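Local atomic coordinates of type I modular polyketide synthase (Streptomyces albus subsp. albus, PDB entry 6IYT), a protein that is an acyltransferase domain that probably loads an ethylmalonyl extender unit from coenzyme A onto the acyl carrier protein during salinomycin assembly. Residues R85-T97 and R429-V443. Residues are numbered along the deposited sequence; the frame is centred on the assembly and turned at random.
Sequences RAAFEHRAVVLGT and RRVLTSFAEAWTRGV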
ATOM      1  N   ARG A  85      24.600  -4.157  16.391  1.00 25.04           N
ATOM      2  CA  ARG A  85      24.579  -5.560  16.032  1.00 27.88           C
ATOM      3  C   ARG A  85      24.583  -5.694  14.518  1.00 25.03           C
ATOM      4  O   ARG A  85      23.869  -4.977  13.831  1.00 22.51           O
ATOM      5  CB  ARG A  85      23.339  -6.251  16.617  1.00 26.79           C
ATOM      6  CG  ARG A  85      23.367  -6.431  18.123  1.00 25.37           C
ATOM      7  CD  ARG A  85      24.408  -7.457  18.552  1.00 28.37           C
ATOM      8  NE  ARG A  85      23.938  -8.214  19.706  1.00 32.64           N
ATOM      9  CZ  ARG A  85      24.519  -8.222  20.896  1.00 32.30           C
ATOM     10  NH1 ARG A  85      23.926  -8.855  21.906  1.00 30.01           N
ATOM     11  NH2 ARG A  85      25.679  -7.571  21.092  1.00 36.16           N
ATOM     12  N   ALA A  86      25.362  -6.646  14.010  1.00 26.74           N
ATOM     13  CA  ALA A  86      25.135  -7.203  12.663  1.00 27.56           C
ATOM     14  C   ALA A  86      23.728  -7.802  12.538  1.00 29.78           C
ATOM     15  O   ALA A  86      23.266  -8.526  13.428  1.00 22.01           O
ATOM     16  CB  ALA A  86      26.182  -8.264  12.342  1.00 32.98           C
ATOM     17  N   ALA A  87      23.133  -7.648  11.360  1.00 24.06           N
ATOM     18  CA  ALA A  87      21.936  -8.405  11.005  1.00 19.75           C
ATOM     19  C   ALA A  87      22.308  -9.737  10.330  1.00 20.59           C
ATOM     20  O   ALA A  87      22.492  -9.798   9.110  1.00 17.30           O
ATOM     21  CB  ALA A  87      21.050  -7.587  10.090  1.00 22.48           C
ATOM     22  N   PHE A  88      22.212 -10.821  11.097  1.00 13.57           N
ATOM     23  CA  PHE A  88      22.350 -12.157  10.562  1.00 11.42           C
ATOM     24  C   PHE A  88      20.999 -12.692  10.027  1.00 11.68           C
ATOM     25  O   PHE A  88      19.970 -11.981  10.045  1.00 11.09           O
ATOM     26  CB  PHE A  88      22.896 -13.080  11.637  1.00 11.30           C
ATOM     27  CG  PHE A  88      24.260 -12.690  12.125  1.00 13.45           C
ATOM     28  CD1 PHE A  88      25.292 -12.475  11.226  1.00 17.50           C
ATOM     29  CD2 PHE A  88      24.518 -12.541  13.478  1.00 13.61           C
ATOM     30  CE1 PHE A  88      26.530 -12.019  11.669  1.00 18.86           C
ATOM     31  CE2 PHE A  88      25.776 -12.171  13.930  1.00 17.67           C
ATOM     32  CZ  PHE A  88      26.783 -11.905  13.019  1.00 20.00           C
ATOM     33  N   GLU A  89      21.015 -13.934   9.542  1.00 10.93           N
ATOM     34  CA  GLU A  89      19.936 -14.483   8.705  1.00 11.81           C
ATOM     35  C   GLU A  89      18.593 -14.703   9.436  1.00 10.33           C
ATOM     36  O   GLU A  89      17.516 -14.471   8.853  1.00 11.86           O
ATOM     37  CB  GLU A  89      20.422 -15.801   8.045  1.00 19.05           C
ATOM     38  CG  GLU A  89      19.399 -16.519   7.161  1.00 22.97           C
ATOM     39  CD  GLU A  89      19.962 -17.796   6.474  1.00 29.03           C
ATOM     40  OE1 GLU A  89      20.917 -18.401   6.992  1.00 28.08           O
ATOM     41  OE2 GLU A  89      19.389 -18.231   5.458  1.00 33.92           O
ATOM     42  N   HIS A  90      18.636 -15.229  10.658  1.00  8.69           N
ATOM     43  CA  HIS A  90      17.424 -15.539  11.412  1.00  7.90           C
ATOM     44  C   HIS A  90      17.112 -14.350  12.319  1.00  7.04           C
ATOM     45  O   HIS A  90      17.976 -13.918  13.122  1.00  6.26           O
ATOM     46  CB  HIS A  90      17.626 -16.793  12.271  1.00  9.75           C
ATOM     47  CG  HIS A  90      17.769 -18.056  11.473  1.00 11.12           C
ATOM     48  ND1 HIS A  90      16.787 -19.019  11.439  1.00 15.23           N
ATOM     49  CD2 HIS A  90      18.705 -18.438  10.572  1.00 12.31           C
ATOM     50  CE1 HIS A  90      17.152 -19.984  10.606  1.00 13.68           C
ATOM     51  NE2 HIS A  90      18.303 -19.649  10.060  1.00 12.11           N
ATOM     52  N   ARG A  91      15.888 -13.843  12.226  1.00  5.38           N
ATOM     53  CA  ARG A  91      15.598 -12.510  12.742  1.00  5.44           C
ATOM     54  C   ARG A  91      14.309 -12.484  13.513  1.00  4.49           C
ATOM     55  O   ARG A  91      13.381 -13.195  13.199  1.00  4.66           O
ATOM     56  CB  ARG A  91      15.539 -11.517  11.572  1.00  5.40           C
ATOM     57  CG  ARG A  91      16.867 -11.338  10.858  1.00  6.19           C
ATOM     58  CD  ARG A  91      16.729 -10.407   9.670  1.00  6.85           C
ATOM     59  NE  ARG A  91      17.979 -10.302   8.976  1.00  8.03           N
ATOM     60  CZ  ARG A  91      18.273  -9.427   8.020  1.00  9.55           C
ATOM     61  NH1 ARG A  91      17.347  -8.622   7.517  1.00  8.66           N
ATOM     62  NH2 ARG A  91      19.486  -9.497   7.419  1.00  9.78           N
ATOM     63  N   ALA A  92      14.269 -11.659  14.551  1.00  4.36           N
ATOM     64  CA  ALA A  92      13.044 -11.398  15.268  1.00  4.50           C
ATOM     65  C   ALA A  92      12.972  -9.957  15.693  1.00  5.29           C
ATOM     66  O   ALA A  92      14.011  -9.310  15.926  1.00  6.43           O
ATOM     67  CB  ALA A  92      12.921 -12.303  16.477  1.00  4.99           C
ATOM     68  N   VAL A  93      11.747  -9.486  15.917  1.00  5.16           N
ATOM     69  CA  VAL A  93      11.524  -8.180  16.475  1.00  5.18           C
ATOM     70  C   VAL A  93      10.497  -8.272  17.597  1.00  5.32           C
ATOM     71  O   VAL A  93       9.427  -8.861  17.437  1.00  5.69           O
ATOM     72  CB  VAL A  93      11.043  -7.211  15.420  1.00  5.73           C
ATOM     73  CG1 VAL A  93      10.790  -5.845  16.017  1.00  6.09           C
ATOM     74  CG2 VAL A  93      12.031  -7.168  14.244  1.00  5.84           C
ATOM     75  N   VAL A  94      10.845  -7.684  18.727  1.00  5.63           N
ATOM     76  CA  VAL A  94       9.936  -7.503  19.832  1.00  5.94           C
ATOM     77  C   VAL A  94       9.502  -6.039  19.917  1.00  5.50           C
ATOM     78  O   VAL A  94      10.341  -5.147  19.808  1.00  5.14           O
ATOM     79  CB  VAL A  94      10.651  -7.887  21.166  1.00  6.83           C
ATOM     80  CG1 VAL A  94       9.682  -7.871  22.307  1.00  7.58           C
ATOM     81  CG2 VAL A  94      11.273  -9.264  21.040  1.00  7.38           C
ATOM     82  N   LEU A  95       8.231  -5.816  20.268  1.00  5.97           N
ATOM     83  CA  LEU A  95       7.673  -4.464  20.425  1.00  6.23           C
ATOM     84  C   LEU A  95       7.131  -4.258  21.820  1.00  7.34           C
ATOM     85  O   LEU A  95       6.570  -5.178  22.413  1.00  8.72           O
ATOM     86  CB  LEU A  95       6.565  -4.216  19.417  1.00  6.55           C
ATOM     87  CG  LEU A  95       6.925  -4.451  17.941  1.00  6.44           C
ATOM     88  CD1 LEU A  95       5.686  -4.242  17.105  1.00  8.54           C
ATOM     89  CD2 LEU A  95       8.030  -3.527  17.492  1.00  6.43           C
ATOM     90  N   GLY A  96       7.364  -3.067  22.368  1.00  8.08           N
ATOM     91  CA  GLY A  96       6.807  -2.704  23.664  1.00 10.68           C
ATOM     92  C   GLY A  96       7.322  -1.369  24.131  1.00 11.27           C
ATOM     93  O   GLY A  96       8.100  -0.719  23.451  1.00 10.70           O
ATOM     94  N   THR A  97       6.912  -0.960  25.320  1.00 16.56           N
ATOM     95  CA  THR A  97       7.311   0.335  25.825  1.00 19.31           C
ATOM     96  C   THR A  97       8.262   0.231  27.020  1.00 22.19           C
ATOM     97  O   THR A  97       9.312   0.891  27.060  1.00 25.04           O
ATOM     98  CB  THR A  97       6.102   1.169  26.214  1.00 25.89           C
ATOM     99  OG1 THR A  97       5.269   1.334  25.073  1.00 26.87           O
ATOM    100  CG2 THR A  97       6.547   2.543  26.706  1.00 29.73           C
ATOM    101  N   ARG A 429       2.557   0.935  16.230  1.00  6.01           N
ATOM    102  CA  ARG A 429       2.694  -0.516  16.257  1.00  6.14           C
ATOM    103  C   ARG A 429       2.553  -1.109  14.842  1.00  5.47           C
ATOM    104  O   ARG A 429       3.357  -1.953  14.430  1.00  4.90           O
ATOM    105  CB  ARG A 429       1.727  -1.184  17.207  1.00  7.17           C
ATOM    106  CG  ARG A 429       1.763  -2.713  17.049  1.00  8.33           C
ATOM    107  CD  ARG A 429       0.852  -3.418  18.019  1.00  9.21           C
ATOM    108  NE  ARG A 429       1.416  -3.430  19.344  1.00  9.57           N
ATOM    109  CZ  ARG A 429       2.317  -4.324  19.749  1.00 10.85           C
ATOM    110  NH1 ARG A 429       2.736  -4.300  20.985  1.00 13.48           N
ATOM    111  NH2 ARG A 429       2.717  -5.309  18.930  1.00 10.11           N
ATOM    112  N   ARG A 430       1.536  -0.689  14.111  1.00  4.94           N
ATOM    113  CA  ARG A 430       1.349  -1.185  12.747  1.00  4.73           C
ATOM    114  C   ARG A 430       2.532  -0.882  11.827  1.00  4.48           C
ATOM    115  O   ARG A 430       2.984  -1.755  11.085  1.00  4.36           O
ATOM    116  CB  ARG A 430       0.050  -0.633  12.130  1.00  5.02           C
ATOM    117  CG  ARG A 430      -0.226  -1.153  10.738  1.00  5.55           C
ATOM    118  CD  ARG A 430      -0.434  -2.636  10.709  1.00  6.34           C
ATOM    119  NE  ARG A 430       0.749  -3.378  10.256  1.00  6.53           N
ATOM    120  CZ  ARG A 430       0.807  -4.698  10.122  1.00  8.61           C
ATOM    121  NH1 ARG A 430      -0.167  -5.470  10.603  1.00  7.86           N
ATOM    122  NH2 ARG A 430       1.892  -5.265   9.611  1.00  7.08           N
ATOM    123  N   VAL A 431       3.041   0.335  11.869  1.00  4.59           N
ATOM    124  CA  VAL A 431       4.216   0.696  11.056  1.00  4.76           C
ATOM    125  C   VAL A 431       5.390  -0.205  11.426  1.00  4.62           C
ATOM    126  O   VAL A 431       6.073  -0.747  10.551  1.00  3.94           O
ATOM    127  CB  VAL A 431       4.590   2.168  11.225  1.00  5.62           C
ATOM    128  CG1 VAL A 431       5.885   2.489  10.500  1.00  6.06           C
ATOM    129  CG2 VAL A 431       3.448   3.051  10.697  1.00  7.05           C
ATOM    130  N   LEU A 432       5.731  -0.230  12.705  1.00  4.45           N
ATOM    131  CA  LEU A 432       6.861  -1.050  13.149  1.00  5.20           C
ATOM    132  C   LEU A 432       6.677  -2.517  12.803  1.00  4.54           C
ATOM    133  O   LEU A 432       7.672  -3.227  12.530  1.00  3.68           O
ATOM    134  CB  LEU A 432       7.074  -0.893  14.653  1.00  6.37           C
ATOM    135  CG  LEU A 432       7.570   0.478  15.140  1.00  7.39           C
ATOM    136  CD1 LEU A 432       7.663   0.483  16.659  1.00  8.89           C
ATOM    137  CD2 LEU A 432       8.904   0.843  14.526  1.00  8.21           C
ATOM    138  N   THR A 433       5.441  -3.004  12.898  1.00  4.33           N
ATOM    139  CA  THR A 433       5.119  -4.395  12.525  1.00  4.22           C
ATOM    140  C   THR A 433       5.345  -4.681  11.027  1.00  4.08           C
ATOM    141  O   THR A 433       6.020  -5.632  10.675  1.00  3.72           O
ATOM    142  CB  THR A 433       3.697  -4.795  12.964  1.00  4.36           C
ATOM    143  OG1 THR A 433       3.571  -4.631  14.388  1.00  3.92           O
ATOM    144  CG2 THR A 433       3.431  -6.241  12.623  1.00  4.35           C
ATOM    145  N   SER A 434       4.970  -3.743  10.175  1.00  3.99           N
ATOM    146  CA  SER A 434       5.246  -3.872   8.771  1.00  4.31           C
ATOM    147  C   SER A 434       6.735  -3.783   8.472  1.00  3.85           C
ATOM    148  O   SER A 434       7.278  -4.579   7.669  1.00  3.45           O
ATOM    149  CB  SER A 434       4.455  -2.824   7.982  1.00  4.59           C
ATOM    150  OG  SER A 434       3.066  -3.103   8.097  1.00  5.22           O
ATOM    151  N   PHE A 435       7.429  -2.866   9.142  1.00  3.75           N
ATOM    152  CA  PHE A 435       8.877  -2.789   9.020  1.00  3.79           C
ATOM    153  C   PHE A 435       9.515  -4.163   9.416  1.00  4.31           C
ATOM    154  O   PHE A 435      10.437  -4.631   8.767  1.00  3.83           O
ATOM    155  CB  PHE A 435       9.461  -1.724   9.936  1.00  4.00           C
ATOM    156  CG  PHE A 435       9.246  -0.295   9.508  1.00  3.91           C
ATOM    157  CD1 PHE A 435       8.636   0.053   8.305  1.00  3.98           C
ATOM    158  CD2 PHE A 435       9.731   0.730  10.329  1.00  4.11           C
ATOM    159  CE1 PHE A 435       8.541   1.390   7.930  1.00  4.35           C
ATOM    160  CE2 PHE A 435       9.568   2.052   9.997  1.00  4.31           C
ATOM    161  CZ  PHE A 435       8.968   2.390   8.792  1.00  3.64           C
ATOM    162  N   ALA A 436       9.077  -4.711  10.547  1.00  4.22           N
ATOM    163  CA  ALA A 436       9.616  -5.994  11.048  1.00  4.97           C
ATOM    164  C   ALA A 436       9.317  -7.151  10.103  1.00  4.71           C
ATOM    165  O   ALA A 436      10.167  -8.015   9.879  1.00  3.93           O
ATOM    166  CB  ALA A 436       9.074  -6.284  12.432  1.00  5.01           C
ATOM    167  N   GLU A 437       8.105  -7.168   9.556  1.00  6.03           N
ATOM    168  CA  GLU A 437       7.729  -8.172   8.586  1.00  5.94           C
ATOM    169  C   GLU A 437       8.618  -8.133   7.329  1.00  6.61           C
ATOM    170  O   GLU A 437       8.991  -9.181   6.797  1.00  6.77           O
ATOM    171  CB  GLU A 437       6.249  -8.027   8.228  1.00  7.22           C
ATOM    172  CG  GLU A 437       5.334  -8.530   9.345  1.00  8.13           C
ATOM    173  CD  GLU A 437       3.862  -8.171   9.136  1.00 12.14           C
ATOM    174  OE1 GLU A 437       3.547  -7.338   8.243  1.00 12.98           O
ATOM    175  OE2 GLU A 437       3.033  -8.744   9.856  1.00 15.14           O
ATOM    176  N   ALA A 438       8.979  -6.938   6.887  1.00  5.63           N
ATOM    177  CA  ALA A 438       9.915  -6.783   5.755  1.00  5.79           C
ATOM    178  C   ALA A 438      11.349  -7.186   6.152  1.00  6.15           C
ATOM    179  O   ALA A 438      12.006  -7.960   5.461  1.00  6.13           O
ATOM    180  CB  ALA A 438       9.894  -5.362   5.255  1.00  6.40           C
ATOM    181  N   TRP A 439      11.826  -6.627   7.254  1.00  5.64           N
ATOM    182  CA  TRP A 439      13.231  -6.798   7.658  1.00  5.82           C
ATOM    183  C   TRP A 439      13.522  -8.257   8.019  1.00  6.50           C
ATOM    184  O   TRP A 439      14.586  -8.786   7.669  1.00  5.88           O
ATOM    185  CB  TRP A 439      13.556  -5.896   8.845  1.00  5.22           C
ATOM    186  CG  TRP A 439      14.985  -6.065   9.410  1.00  4.91           C
ATOM    187  CD1 TRP A 439      16.172  -5.631   8.835  1.00  5.61           C
ATOM    188  CD2 TRP A 439      15.352  -6.796  10.570  1.00  4.99           C
ATOM    189  NE1 TRP A 439      17.234  -5.940   9.658  1.00  5.27           N
ATOM    190  CE2 TRP A 439      16.759  -6.696  10.709  1.00  5.04           C
ATOM    191  CE3 TRP A 439      14.633  -7.479  11.546  1.00  4.37           C
ATOM    192  CZ2 TRP A 439      17.435  -7.274  11.773  1.00  6.03           C
ATOM    193  CZ3 TRP A 439      15.320  -8.050  12.605  1.00  4.69           C
ATOM    194  CH2 TRP A 439      16.700  -7.914  12.722  1.00  5.62           C
ATOM    195  N   THR A 440      12.578  -8.921   8.681  1.00  6.27           N
ATOM    196  CA  THR A 440      12.826 -10.299   9.082  1.00  7.09           C
ATOM    197  C   THR A 440      12.892 -11.196   7.872  1.00  8.62           C
ATOM    198  O   THR A 440      13.457 -12.294   7.953  1.00 10.75           O
ATOM    199  CB  THR A 440      11.786 -10.863  10.064  1.00  6.52           C
ATOM    200  OG1 THR A 440      10.486 -10.778   9.479  1.00  7.18           O
ATOM    201  CG2 THR A 440      11.837 -10.126  11.408  1.00  5.47           C
ATOM    202  N   ARG A 441      12.362 -10.726   6.738  1.00  8.97           N
ATOM    203  CA  ARG A 441      12.464 -11.469   5.464  1.00 10.70           C
ATOM    204  C   ARG A 441      13.611 -10.985   4.585  1.00 10.32           C
ATOM    205  O   ARG A 441      13.766 -11.454   3.452  1.00 10.97           O
ATOM    206  CB  ARG A 441      11.158 -11.380   4.667  1.00 13.57           C
ATOM    207  CG  ARG A 441       9.965 -12.036   5.334  1.00 17.65           C
ATOM    208  CD  ARG A 441       9.771 -13.483   4.917  1.00 20.98           C
ATOM    209  NE  ARG A 441       9.934 -13.705   3.476  1.00 21.20           N
ATOM    210  CZ  ARG A 441       8.951 -13.640   2.580  1.00 21.58           C
ATOM    211  NH1 ARG A 441       7.737 -13.237   2.928  1.00 21.67           N
ATOM    212  NH2 ARG A 441       9.231 -13.837   1.313  1.00 25.24           N
ATOM    213  N   GLY A 442      14.393 -10.019   5.073  1.00  9.28           N
ATOM    214  CA  GLY A 442      15.686  -9.703   4.440  1.00 10.05           C
ATOM    215  C   GLY A 442      15.775  -8.315   3.828  1.00  8.98           C
ATOM    216  O   GLY A 442      16.779  -7.965   3.208  1.00  8.84           O
ATOM    217  N   VAL A 443      14.733  -7.514   4.002  1.00  8.41           N
ATOM    218  CA  VAL A 443      14.718  -6.194   3.461  1.00  9.07           C
ATOM    219  C   VAL A 443      15.678  -5.349   4.290  1.00  9.97           C
ATOM    220  O   VAL A 443      15.569  -5.303   5.526  1.00 11.67           O
ATOM    221  CB  VAL A 443      13.306  -5.565   3.495  1.00  7.93           C
ATOM    222  CG1 VAL A 443      13.373  -4.080   3.168  1.00  9.58           C
ATOM    223  CG2 VAL A 443      12.380  -6.270   2.519  1.00  7.72           C
TER
HETATM  224  O   HOH W   1       4.219  -6.717  21.817  1.00 16.42           O
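The guanidinium of Arg91 lies on one face of the Trp439 indole, its plane tilted 27° from the ring and CZ 4.3 Å from the centroid of the five-membered ring, a cation-pi stack. The methylene before it lies over the other ring: Arg91 CD stands 3.7 Å from the centroid of the six-membered ring of Trp439, almost on the normal. Ala87 CB lies over the rim of the guanidinium on the same face as the indole, while Ala92 O meets the indole edge. With its chain extended from CG to NE, Arg91 spans the ring and places NH1 2.8 Å from Trp439 O. Gly442 N, in the Schellman motif after the helix, reaches this carbonyl from the opposite face of its plane, so two donors hold Trp439 O. Arg91 NE, donating in the guanidinium plane to Phe88 O, fixes the rotation of the group.

Strand 90-96 is the central strand of a three-stranded antiparallel sheet, consistent with the KS-to-AT linker subdomain of modular synthases, and helix 428-439 from the acyltransferase part runs nearly antiparallel to it across one face. Here Val93 CG2 packs 3.6 Å from Ala436 CB and also meets Trp439 CE3. Leu95 divides its branches, CD2 resting 4.0 Å from Leu432 CB and CD1 near Thr433 OG1, whose hydroxyl donates to Arg429 O. Bent at chi3 (-75°), Arg429 brings NH2 3.6 Å from Leu95 CD1 and to a salt bridge with Asp110, while a water at its guanidinium edge links NH1 to Leu95 O.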